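Local structure of carbohydrate-binding protein (Flavonifractor plautii, 6N1B) at residues W161-P164 and V165-E169; S328-D331 and F332-R336; K361-N365 and K366-D370; V402-D406 and P407-T411. The protein probably removes the acetyl group from the N-acetylgalactosamine of the blood group A antigen and binds the blood group B trisaccharide. One frame throughout, in Å; residues are numbered along the deposited sequence.

Interaction 1 of 4, residues W161-P164 and V165-E169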
loop_
_atom_site.group_PDB
_atom_site.type_symbol
_atom_site.label_atom_id
_atom_site.label_comp_id
_atom_site.label_asym_id
_atom_site.label_seq_id
_atom_site.Cartn_x
_atom_site.Cartn_y
_atom_site.Cartn_z
ATOM N N TRP A 161 6.015 0.321 17.993
ATOM C CA TRP A 161 4.757 0.373 17.289
ATOM C C TRP A 161 3.754 -0.556 17.988
ATOM O O TRP A 161 4.019 -1.765 18.098
ATOM C CB TRP A 161 4.993 -0.188 15.833
ATOM C CG TRP A 161 5.906 0.746 15.067
ATOM C CD1 TRP A 161 7.292 0.842 15.147
ATOM C CD2 TRP A 161 5.492 1.700 14.075
ATOM N NE1 TRP A 161 7.717 1.849 14.314
ATOM C CE2 TRP A 161 6.655 2.419 13.625
ATOM C CE3 TRP A 161 4.245 2.125 13.559
ATOM C CZ2 TRP A 161 6.590 3.511 12.754
ATOM C CZ3 TRP A 161 4.204 3.151 12.684
ATOM C CH2 TRP A 161 5.383 3.871 12.263
ATOM N N GLY A 162 2.636 0.030 18.449
ATOM C CA GLY A 162 1.717 -0.757 19.244
ATOM C C GLY A 162 0.499 0.039 19.683
ATOM O O GLY A 162 -0.117 0.774 18.917
ATOM N N VAL A 163 0.147 -0.182 20.925
ATOM C CA VAL A 163 -1.069 0.387 21.497
ATOM C C VAL A 163 -0.719 1.539 22.441
ATOM O O VAL A 163 0.027 1.306 23.421
ATOM C CB VAL A 163 -1.853 -0.711 22.277
ATOM C CG1 VAL A 163 -3.164 -0.119 22.851
ATOM C CG2 VAL A 163 -2.186 -1.843 21.298
ATOM N N PRO A 164 -1.174 2.737 22.136
ATOM C CA PRO A 164 -0.819 3.898 23.029
ATOM C C PRO A 164 -1.181 3.611 24.478
ATOM O O PRO A 164 -2.250 3.066 24.799
ATOM C CB PRO A 164 -1.639 5.050 22.451
ATOM C CG PRO A 164 -1.759 4.701 20.956
ATOM C CD PRO A 164 -2.010 3.176 20.993
ATOM N N VAL A 165 -0.356 4.118 25.373
ATOM C CA VAL A 165 -0.660 3.929 26.777
ATOM C C VAL A 165 -1.826 4.776 27.264
ATOM O O VAL A 165 -2.370 4.438 28.338
ATOM C CB VAL A 165 0.601 4.184 27.650
ATOM C CG1 VAL A 165 1.747 3.214 27.312
ATOM C CG2 VAL A 165 1.072 5.611 27.599
ATOM N N THR A 166 -2.252 5.785 26.466
ATOM C CA THR A 166 -3.449 6.549 26.780
ATOM C C THR A 166 -4.652 6.153 25.922
ATOM O O THR A 166 -5.642 6.861 25.813
ATOM C CB THR A 166 -3.224 8.068 26.672
ATOM O OG1 THR A 166 -2.866 8.410 25.319
ATOM C CG2 THR A 166 -2.134 8.531 27.603
ATOM N N TYR A 167 -4.548 4.960 25.259
ATOM C CA TYR A 167 -5.687 4.334 24.633
ATOM C C TYR A 167 -6.359 3.414 25.643
ATOM O O TYR A 167 -5.696 2.630 26.317
ATOM C CB TYR A 167 -5.242 3.514 23.440
ATOM C CG TYR A 167 -6.329 2.633 22.803
ATOM C CD1 TYR A 167 -7.271 3.169 21.966
ATOM C CD2 TYR A 167 -6.359 1.274 23.089
ATOM C CE1 TYR A 167 -8.256 2.378 21.397
ATOM C CE2 TYR A 167 -7.291 0.420 22.498
ATOM C CZ TYR A 167 -8.248 1.040 21.678
ATOM O OH TYR A 167 -9.237 0.238 21.063
ATOM N N ASP A 168 -7.666 3.570 25.771
ATOM C CA ASP A 168 -8.472 2.772 26.686
ATOM C C ASP A 168 -9.231 1.723 25.926
ATOM O O ASP A 168 -10.087 2.061 25.098
ATOM C CB ASP A 168 -9.444 3.701 27.442
ATOM C CG ASP A 168 -10.349 2.994 28.464
ATOM O OD1 ASP A 168 -10.537 1.813 28.423
ATOM O OD2 ASP A 168 -10.908 3.761 29.283
ATOM N N GLU A 169 -8.817 0.443 26.076
ATOM C CA GLU A 169 -9.452 -0.614 25.314
ATOM C C GLU A 169 -10.945 -0.777 25.573
ATOM O O GLU A 169 -11.686 -1.346 24.763
ATOM C CB GLU A 169 -8.772 -1.951 25.507
ATOM C CG GLU A 169 -8.867 -2.432 26.909
ATOM C CD GLU A 169 -7.927 -1.772 28.033
ATOM O OE1 GLU A 169 -7.156 -0.576 27.988
ATOM O OE2 GLU A 169 -7.969 -2.537 29.114
HETATM O O HOH W 1 -3.579 0.878 26.689
#
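Val-163 meets Tyr-167 through one methyl. Its CG1 lies anti to the backbone N (chi1 -178°), and this sends the methyl to the tyrosine ring. CG1 stands 3.5 Å from CD2 of Tyr-167. CG and CE2 of that ring are further from it, so the contact is centred on one ring carbon. The methyl approaches the ring at a slant. The backbone of Val-163 pairs with Ala-186 in a two-stranded ladder.

Pro-164 comes next and makes both polar and apolar contacts. Its carbonyl O accepts the N-H of Tyr-167, with an N to O distance of 3.0 Å. The hydrogen is well aimed, at 159°, but the donor sits above the carbonyl plane, 65° out of it. This bond closes a type I beta turn from Pro-164 to Tyr-167, with Val-165 and Thr-166 at the two corners. The turn joins two very short strands, 163-164 and the weakly bonded 167-168, which pair with different partners: 185-186 and 173-174. It belongs to the long excursion between strands 148-155 and 193-198 of one four-stranded sheet. Thr-166 is tied by its OG1 to the carbonyl O of Ser-175.

The proline ring also packs on the start of the tyrosine side chain. CB of Pro-164 lies 4.0 Å from CB of Tyr-167, and CD is about as near. The ring further touches Ile-154, Tyr-156 and Trp-174. A water sits 2.8 Å from O of Tyr-167 and 3.2 Å from O of Pro-164. It may bridge the two carbonyls, although other acceptors compete for its protons.

Interaction 2 of 4, residues S328-D331 and F332-R336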
loop_
_atom_site.group_PDB
_atom_site.type_symbol
_atom_site.label_atom_id
_atom_site.label_comp_id
_atom_site.label_asym_id
_atom_site.label_seq_id
_atom_site.Cartn_x
_atom_site.Cartn_y
_atom_site.Cartn_z
ATOM N N SER A 328 12.531 -8.341 -17.450
ATOM C CA SER A 328 12.700 -7.220 -16.487
ATOM C C SER A 328 12.160 -7.653 -15.138
ATOM O O SER A 328 11.266 -8.529 -15.022
ATOM C CB SER A 328 11.989 -5.993 -16.978
ATOM O OG SER A 328 12.720 -5.513 -18.081
ATOM N N TRP A 329 12.580 -6.956 -14.073
ATOM C CA TRP A 329 12.141 -7.300 -12.706
ATOM C C TRP A 329 10.626 -7.071 -12.513
ATOM O O TRP A 329 10.061 -7.624 -11.559
ATOM C CB TRP A 329 12.939 -6.510 -11.656
ATOM C CG TRP A 329 12.665 -5.049 -11.613
ATOM C CD1 TRP A 329 13.296 -4.009 -12.323
ATOM C CD2 TRP A 329 11.644 -4.390 -10.832
ATOM N NE1 TRP A 329 12.783 -2.792 -11.999
ATOM C CE2 TRP A 329 11.751 -3.006 -11.128
ATOM C CE3 TRP A 329 10.703 -4.803 -9.886
ATOM C CZ2 TRP A 329 10.921 -2.058 -10.541
ATOM C CZ3 TRP A 329 9.907 -3.894 -9.272
ATOM C CH2 TRP A 329 10.004 -2.525 -9.607
ATOM N N ASP A 330 10.008 -6.276 -13.394
ATOM C CA ASP A 330 8.571 -5.959 -13.306
ATOM C C ASP A 330 7.820 -6.559 -14.494
ATOM O O ASP A 330 6.789 -5.975 -14.870
ATOM C CB ASP A 330 8.372 -4.479 -13.133
ATOM C CG ASP A 330 8.879 -3.639 -14.265
ATOM O OD1 ASP A 330 9.482 -4.171 -15.260
ATOM O OD2 ASP A 330 8.606 -2.415 -14.306
ATOM N N ASP A 331 8.250 -7.691 -15.069
ATOM C CA ASP A 331 7.643 -8.195 -16.295
ATOM C C ASP A 331 6.395 -9.050 -16.118
ATOM O O ASP A 331 5.765 -9.346 -17.165
ATOM C CB ASP A 331 8.650 -8.957 -17.152
ATOM C CG ASP A 331 8.994 -10.299 -16.550
ATOM O OD1 ASP A 331 8.676 -10.680 -15.429
ATOM O OD2 ASP A 331 9.726 -11.070 -17.387
ATOM N N PHE A 332 6.001 -9.410 -14.890
ATOM C CA PHE A 332 4.774 -10.210 -14.691
ATOM C C PHE A 332 3.552 -9.373 -14.498
ATOM O O PHE A 332 2.494 -9.582 -15.142
ATOM C CB PHE A 332 4.921 -11.250 -13.619
ATOM C CG PHE A 332 3.672 -12.119 -13.419
ATOM C CD1 PHE A 332 3.241 -12.948 -14.417
ATOM C CD2 PHE A 332 2.923 -11.991 -12.289
ATOM C CE1 PHE A 332 2.064 -13.645 -14.282
ATOM C CE2 PHE A 332 1.706 -12.713 -12.184
ATOM C CZ PHE A 332 1.340 -13.557 -13.149
ATOM N N GLN A 333 3.608 -8.487 -13.515
ATOM C CA GLN A 333 2.471 -7.623 -13.180
ATOM C C GLN A 333 2.981 -6.428 -12.410
ATOM O O GLN A 333 4.027 -6.575 -11.720
ATOM C CB GLN A 333 1.412 -8.381 -12.385
ATOM C CG GLN A 333 1.698 -8.581 -10.941
ATOM C CD GLN A 333 0.841 -9.624 -10.279
ATOM O OE1 GLN A 333 -0.510 -9.538 -10.399
ATOM N NE2 GLN A 333 1.390 -10.525 -9.599
ATOM N N ILE A 334 2.226 -5.313 -12.483
ATOM C CA ILE A 334 2.423 -4.273 -11.520
ATOM C C ILE A 334 1.545 -4.536 -10.337
ATOM O O ILE A 334 0.333 -4.866 -10.510
ATOM C CB ILE A 334 2.200 -2.876 -12.089
ATOM C CG1 ILE A 334 2.976 -2.651 -13.397
ATOM C CG2 ILE A 334 2.486 -1.842 -11.087
ATOM C CD1 ILE A 334 4.443 -2.801 -13.269
ATOM N N TYR A 335 2.120 -4.485 -9.148
ATOM C CA TYR A 335 1.418 -4.790 -7.906
ATOM C C TYR A 335 1.101 -3.467 -7.161
ATOM O O TYR A 335 1.253 -2.389 -7.703
ATOM C CB TYR A 335 2.232 -5.821 -7.050
ATOM C CG TYR A 335 1.366 -6.809 -6.310
ATOM C CD1 TYR A 335 0.804 -7.876 -7.086
ATOM C CD2 TYR A 335 1.031 -6.757 -4.983
ATOM C CE1 TYR A 335 -0.063 -8.796 -6.469
ATOM C CE2 TYR A 335 0.170 -7.624 -4.363
ATOM C CZ TYR A 335 -0.383 -8.673 -5.164
ATOM O OH TYR A 335 -1.311 -9.546 -4.565
ATOM N N ARG A 336 0.602 -3.596 -5.933
ATOM C CA ARG A 336 0.115 -2.430 -5.252
ATOM C C ARG A 336 1.130 -1.358 -5.098
ATOM O O ARG A 336 2.293 -1.641 -4.772
ATOM C CB ARG A 336 -0.458 -2.878 -3.889
ATOM C CG ARG A 336 -1.309 -1.792 -3.203
ATOM C CD ARG A 336 -0.583 -0.777 -2.300
ATOM N NE ARG A 336 -1.622 -0.088 -1.510
ATOM C CZ ARG A 336 -1.375 0.859 -0.596
ATOM N NH1 ARG A 336 -0.153 1.302 -0.387
ATOM N NH2 ARG A 336 -2.391 1.428 0.013
#
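Asp-330 and Ile-334 make a buried local contact where a turn leads into strand 333-342. This strand is an edge of the four-stranded sheet that also holds 351-361, 385-395 and 30-31. A type I beta turn from Ser-328 to Asp-331 comes just before it. Asp-331 N closes the turn on Ser-328 O at 3.1 Å.

The side chains touch lightly. CG1 of Ile-334 is anti to the carbonyl carbon (chi1 -50°), and chi2 of -60° turns CD1 back to 4.3 Å from CB of Asp-330. The isoleucine side chain also touches Leu-321 and Pro-323. CB of Asp-330 sits over the centre of the Trp-329 ring, 3.9 Å above its plane. OD1 of Asp-331 is 3.0 Å from Phe-332 N, but the angle is too poor for a hydrogen bond.

The acids are held from outside the turn. Asp-330 OD2 accepts from Tyr-356 OH and forms a salt bridge with Lys-31. Asp-331 OD2 takes the N-H of Gly-327 and pairs with Lys-361. Further along the strand, Tyr-335 touches the bound alpha-galactose.

Each buried carboxylate has a lysine beside it. This would favour ionisation and tie the turn to both the far edge strand and adjacent strand 351-361.

Interaction 3 of 4, residues K361-N365 and K366-D370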
loop_
_atom_site.group_PDB
_atom_site.type_symbol
_atom_site.label_atom_id
_atom_site.label_comp_id
_atom_site.label_asym_id
_atom_site.label_seq_id
_atom_site.Cartn_x
_atom_site.Cartn_y
_atom_site.Cartn_z
ATOM N N LYS A 361 8.328 -12.794 -13.643
ATOM C CA LYS A 361 7.892 -14.184 -13.918
ATOM C C LYS A 361 9.058 -15.154 -14.182
ATOM O O LYS A 361 10.112 -14.790 -14.617
ATOM C CB LYS A 361 6.901 -14.257 -15.054
ATOM C CG LYS A 361 7.426 -13.656 -16.350
ATOM C CD LYS A 361 6.368 -13.770 -17.463
ATOM C CE LYS A 361 6.620 -12.682 -18.441
ATOM N NZ LYS A 361 7.905 -12.784 -19.059
ATOM N N ASP A 362 8.749 -16.425 -13.947
ATOM C CA ASP A 362 9.613 -17.488 -14.476
ATOM C C ASP A 362 11.038 -17.453 -13.968
ATOM O O ASP A 362 12.023 -17.651 -14.669
ATOM C CB ASP A 362 9.560 -17.587 -15.991
ATOM C CG ASP A 362 8.177 -17.853 -16.491
ATOM O OD1 ASP A 362 7.463 -18.705 -15.959
ATOM O OD2 ASP A 362 7.849 -17.191 -17.453
ATOM N N THR A 363 11.186 -17.201 -12.668
ATOM C CA THR A 363 12.480 -16.846 -12.112
ATOM C C THR A 363 13.248 -18.033 -11.404
ATOM O O THR A 363 14.400 -17.823 -10.992
ATOM C CB THR A 363 12.381 -15.723 -11.101
ATOM O OG1 THR A 363 11.331 -15.969 -10.169
ATOM C CG2 THR A 363 12.172 -14.388 -11.776
ATOM N N ASN A 364 12.682 -19.216 -11.382
ATOM C CA ASN A 364 13.324 -20.273 -10.508
ATOM C C ASN A 364 14.784 -20.494 -11.035
ATOM O O ASN A 364 14.958 -20.774 -12.185
ATOM C CB ASN A 364 12.623 -21.596 -10.621
ATOM C CG ASN A 364 11.150 -21.500 -10.349
ATOM O OD1 ASN A 364 10.714 -21.990 -9.192
ATOM N ND2 ASN A 364 10.376 -20.972 -11.228
ATOM N N ASN A 365 15.729 -20.456 -10.076
ATOM C CA ASN A 365 17.175 -20.722 -10.385
ATOM C C ASN A 365 17.792 -19.828 -11.448
ATOM O O ASN A 365 18.881 -20.148 -11.913
ATOM C CB ASN A 365 17.405 -22.157 -10.744
ATOM C CG ASN A 365 16.889 -23.088 -9.622
ATOM O OD1 ASN A 365 16.121 -24.045 -9.931
ATOM N ND2 ASN A 365 17.212 -22.820 -8.393
ATOM N N LYS A 366 17.191 -18.676 -11.737
ATOM C CA LYS A 366 17.638 -17.771 -12.763
ATOM C C LYS A 366 18.376 -16.618 -12.149
ATOM O O LYS A 366 18.132 -16.193 -11.018
ATOM C CB LYS A 366 16.418 -17.235 -13.456
ATOM C CG LYS A 366 16.576 -16.271 -14.506
ATOM C CD LYS A 366 15.316 -16.059 -15.426
ATOM C CE LYS A 366 15.630 -15.157 -16.677
ATOM N NZ LYS A 366 14.465 -14.465 -17.079
ATOM N N MET A 367 19.337 -16.080 -12.878
ATOM C CA MET A 367 19.929 -14.780 -12.490
ATOM C C MET A 367 18.949 -13.657 -12.703
ATOM O O MET A 367 18.347 -13.556 -13.737
ATOM C CB MET A 367 21.230 -14.500 -13.257
ATOM C CG MET A 367 22.328 -15.476 -13.069
ATOM S SD MET A 367 22.835 -15.637 -11.333
ATOM C CE MET A 367 23.460 -13.982 -10.955
ATOM N N VAL A 368 18.845 -12.804 -11.688
ATOM C CA VAL A 368 17.945 -11.638 -11.689
ATOM C C VAL A 368 18.722 -10.406 -11.251
ATOM O O VAL A 368 19.823 -10.485 -10.655
ATOM C CB VAL A 368 16.679 -11.856 -10.908
ATOM C CG1 VAL A 368 15.890 -13.019 -11.465
ATOM C CG2 VAL A 368 16.942 -12.156 -9.429
ATOM N N ALA A 369 18.101 -9.264 -11.531
ATOM C CA ALA A 369 18.765 -7.958 -11.257
ATOM C C ALA A 369 18.792 -7.600 -9.804
ATOM O O ALA A 369 17.835 -7.865 -9.053
ATOM C CB ALA A 369 18.043 -6.852 -11.993
ATOM N N ASP A 370 19.867 -6.935 -9.359
ATOM C CA ASP A 370 19.945 -6.205 -8.137
ATOM C C ASP A 370 19.304 -4.835 -8.252
ATOM O O ASP A 370 18.857 -4.474 -9.340
ATOM C CB ASP A 370 21.362 -6.260 -7.585
ATOM C CG ASP A 370 22.384 -5.416 -8.381
ATOM O OD1 ASP A 370 21.998 -4.499 -9.102
ATOM O OD2 ASP A 370 23.579 -5.878 -8.253
#
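Thr-363 and Lys-366 close a type II beta turn, with N of Lys-366 giving its hydrogen to O of Thr-363 at 3.0 Å. The hydrogen points fairly well, at 154°, and the donor lies above the carbonyl plane. Asn-365 takes positive phi (57°) at the second corner, as the type II turn requires. The turn carries the chain from the end of strand 351-361 to the short strand 367-369. From Lys-366 on, the chain pairs with the strand 375-378 side: Lys-366 with Ala-379 and Val-368 with Ile-377, as in a beta hairpin.

Lys-366 gives the contact its aliphatic stem. Its CG is anti to the backbone N (chi1 178°) and the chain stays extended after that. CB lies 3.2 Å from O of Thr-363, on the same oxygen that receives the backbone bond. Further out, CD passes 3.7 Å from O of Asp-362. The lysine side chain also touches Gln-360, and its amino group extends past the turn.

Thr-363 meets Val-368 methyl to methyl. CG2 of the threonine and CG1 of the valine are 4.0 Å apart, and the two side chains cross at about a right angle. The threonine hydroxyl turns to another partner and bonds to O of Asp-383. Val-368 packs also on Ile-377 and Gln-360. Asn-364, at the first corner, touches Arg-79 of the glycan pocket.

With both the carbonyl and the hydroxyl of Thr-363 hydrogen-bonded, its methyl can pack on Val-368. Lys-366 can lay its methylenes along two backbone carbonyls while its charged end stays on the exposed side.

Interaction 4 of 4, residues V402-D406 and P407-T411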
loop_
_atom_site.group_PDB
_atom_site.type_symbol
_atom_site.label_atom_id
_atom_site.label_comp_id
_atom_site.label_asym_id
_atom_site.label_seq_id
_atom_site.Cartn_x
_atom_site.Cartn_y
_atom_site.Cartn_z
ATOM N N VAL A 402 -0.616 11.994 -21.306
ATOM C CA VAL A 402 -0.505 10.636 -21.830
ATOM C C VAL A 402 -1.793 9.871 -21.545
ATOM O O VAL A 402 -2.344 9.186 -22.445
ATOM C CB VAL A 402 0.685 9.877 -21.272
ATOM C CG1 VAL A 402 0.716 8.430 -21.650
ATOM C CG2 VAL A 402 1.987 10.571 -21.687
ATOM N N LEU A 403 -2.319 9.907 -20.314
ATOM C CA LEU A 403 -3.502 9.164 -20.006
ATOM C C LEU A 403 -4.703 9.503 -20.858
ATOM O O LEU A 403 -5.525 8.622 -21.219
ATOM C CB LEU A 403 -3.838 9.341 -18.539
ATOM C CG LEU A 403 -2.869 8.801 -17.500
ATOM C CD1 LEU A 403 -3.342 9.150 -16.086
ATOM C CD2 LEU A 403 -2.706 7.300 -17.648
ATOM N N LEU A 404 -4.852 10.811 -21.149
ATOM C CA LEU A 404 -5.991 11.292 -21.856
ATOM C C LEU A 404 -5.741 11.392 -23.362
ATOM O O LEU A 404 -6.657 11.784 -24.123
ATOM C CB LEU A 404 -6.325 12.713 -21.360
ATOM C CG LEU A 404 -6.826 12.795 -19.945
ATOM C CD1 LEU A 404 -6.829 14.211 -19.421
ATOM C CD2 LEU A 404 -8.204 12.143 -19.825
ATOM N N ASP A 405 -4.567 11.047 -23.820
ATOM C CA ASP A 405 -4.192 11.260 -25.237
ATOM C C ASP A 405 -4.484 12.664 -25.680
ATOM O O ASP A 405 -5.084 12.893 -26.737
ATOM C CB ASP A 405 -4.890 10.321 -26.193
ATOM C CG ASP A 405 -4.019 9.647 -27.018
ATOM O OD1 ASP A 405 -3.325 10.334 -27.768
ATOM O OD2 ASP A 405 -3.975 8.451 -26.756
ATOM N N ASP A 406 -4.083 13.642 -24.856
ATOM C CA ASP A 406 -4.397 15.083 -25.101
ATOM C C ASP A 406 -3.083 15.834 -24.843
ATOM O O ASP A 406 -2.747 16.180 -23.716
ATOM C CB ASP A 406 -5.431 15.565 -24.079
ATOM C CG ASP A 406 -5.807 17.007 -24.258
ATOM O OD1 ASP A 406 -5.219 17.661 -25.157
ATOM O OD2 ASP A 406 -6.717 17.487 -23.534
ATOM N N PRO A 407 -2.353 16.154 -25.960
ATOM C CA PRO A 407 -1.082 16.827 -25.844
ATOM C C PRO A 407 -1.205 18.239 -25.268
ATOM O O PRO A 407 -0.179 18.844 -24.981
ATOM C CB PRO A 407 -0.555 16.860 -27.239
ATOM C CG PRO A 407 -1.718 16.724 -28.130
ATOM C CD PRO A 407 -2.587 15.717 -27.352
ATOM N N GLY A 408 -2.421 18.803 -25.217
ATOM C CA GLY A 408 -2.573 20.138 -24.650
ATOM C C GLY A 408 -3.233 20.250 -23.331
ATOM O O GLY A 408 -3.541 21.316 -22.838
ATOM N N TYR A 409 -3.449 19.120 -22.632
ATOM C CA TYR A 409 -4.092 19.149 -21.302
ATOM C C TYR A 409 -3.255 20.043 -20.399
ATOM O O TYR A 409 -2.034 19.905 -20.322
ATOM C CB TYR A 409 -4.200 17.727 -20.719
ATOM C CG TYR A 409 -4.743 17.763 -19.292
ATOM C CD1 TYR A 409 -6.083 17.712 -19.023
ATOM C CD2 TYR A 409 -3.838 17.885 -18.234
ATOM C CE1 TYR A 409 -6.510 17.723 -17.704
ATOM C CE2 TYR A 409 -4.256 17.990 -16.961
ATOM C CZ TYR A 409 -5.563 17.918 -16.707
ATOM O OH TYR A 409 -6.029 18.025 -15.479
ATOM N N THR A 410 -3.981 20.838 -19.607
ATOM C CA THR A 410 -3.425 21.517 -18.484
ATOM C C THR A 410 -4.454 21.450 -17.368
ATOM O O THR A 410 -5.656 21.307 -17.581
ATOM C CB THR A 410 -3.023 22.964 -18.823
ATOM O OG1 THR A 410 -4.251 23.688 -19.171
ATOM C CG2 THR A 410 -2.111 23.127 -20.070
ATOM N N THR A 411 -4.034 21.603 -16.141
ATOM C CA THR A 411 -4.959 21.408 -15.032
ATOM C C THR A 411 -6.146 22.435 -15.054
ATOM O O THR A 411 -5.806 23.586 -15.185
ATOM C CB THR A 411 -4.025 21.399 -13.758
ATOM O OG1 THR A 411 -3.022 20.410 -13.916
ATOM C CG2 THR A 411 -4.858 21.068 -12.629
#
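Asp-406 accepts two hydrogen bonds from the residues that follow it. Its carbonyl O accepts N of Tyr-409 at 3.2 Å. That bond is nearly straight (173°) and closes a type I beta turn with Pro-407 and Gly-408 at the corners. Its OD1 accepts N of Gly-408 at 3.0 Å, which makes an Asx turn inside the beta turn. Here the N-H arrives from above the carboxylate plane, 47° out of it. CG of Asp-406 is anti to the backbone N, and this swings the carboxylate over the turn.

Just before, helix 396-404 ends in a Schellman motif. Asp-405 leaves the helix with positive phi, and its N bonds to O of Val-402.

The apolar contact reaches back to the helix. CD1 of Leu-404 lies 3.6 Å from CD1 of Tyr-409 and 3.9 Å from CE1. The methyl comes at a slant to the ring. Met-400 also touches this tyrosine, and Arg-401 NE bonds to its carbonyl O. The carboxylate plane of Asp-406 and the Tyr-409 ring plane are 80° apart.

Asp-406 thus spends a backbone and a side-chain oxygen on one turn, while the tyrosine ring lies against the end of helix 396-404.

Along the chain the four contacts follow one another in number order. Interaction 1 stands apart, between strands 148-155 and 193-198, its centre about 38 Å from that of interaction 2 and about 47 Å from that of interaction 4. The other three lie along the chain that forms, or directly follows, one four-stranded sheet, consistent with a blade of a beta-propeller closed by the N-terminal strand 30-31. Interaction 2 enters it at 333-342, interaction 3 opens the connection from 351-361 to 385-395, which holds the hairpin of 367-369 and 375-378, and interaction 4 follows the helix after 385-395. Interactions 2 and 3 have centres about 13 Å apart and are joined by Asp-331 and Lys-361. Both lie toward the glycan side.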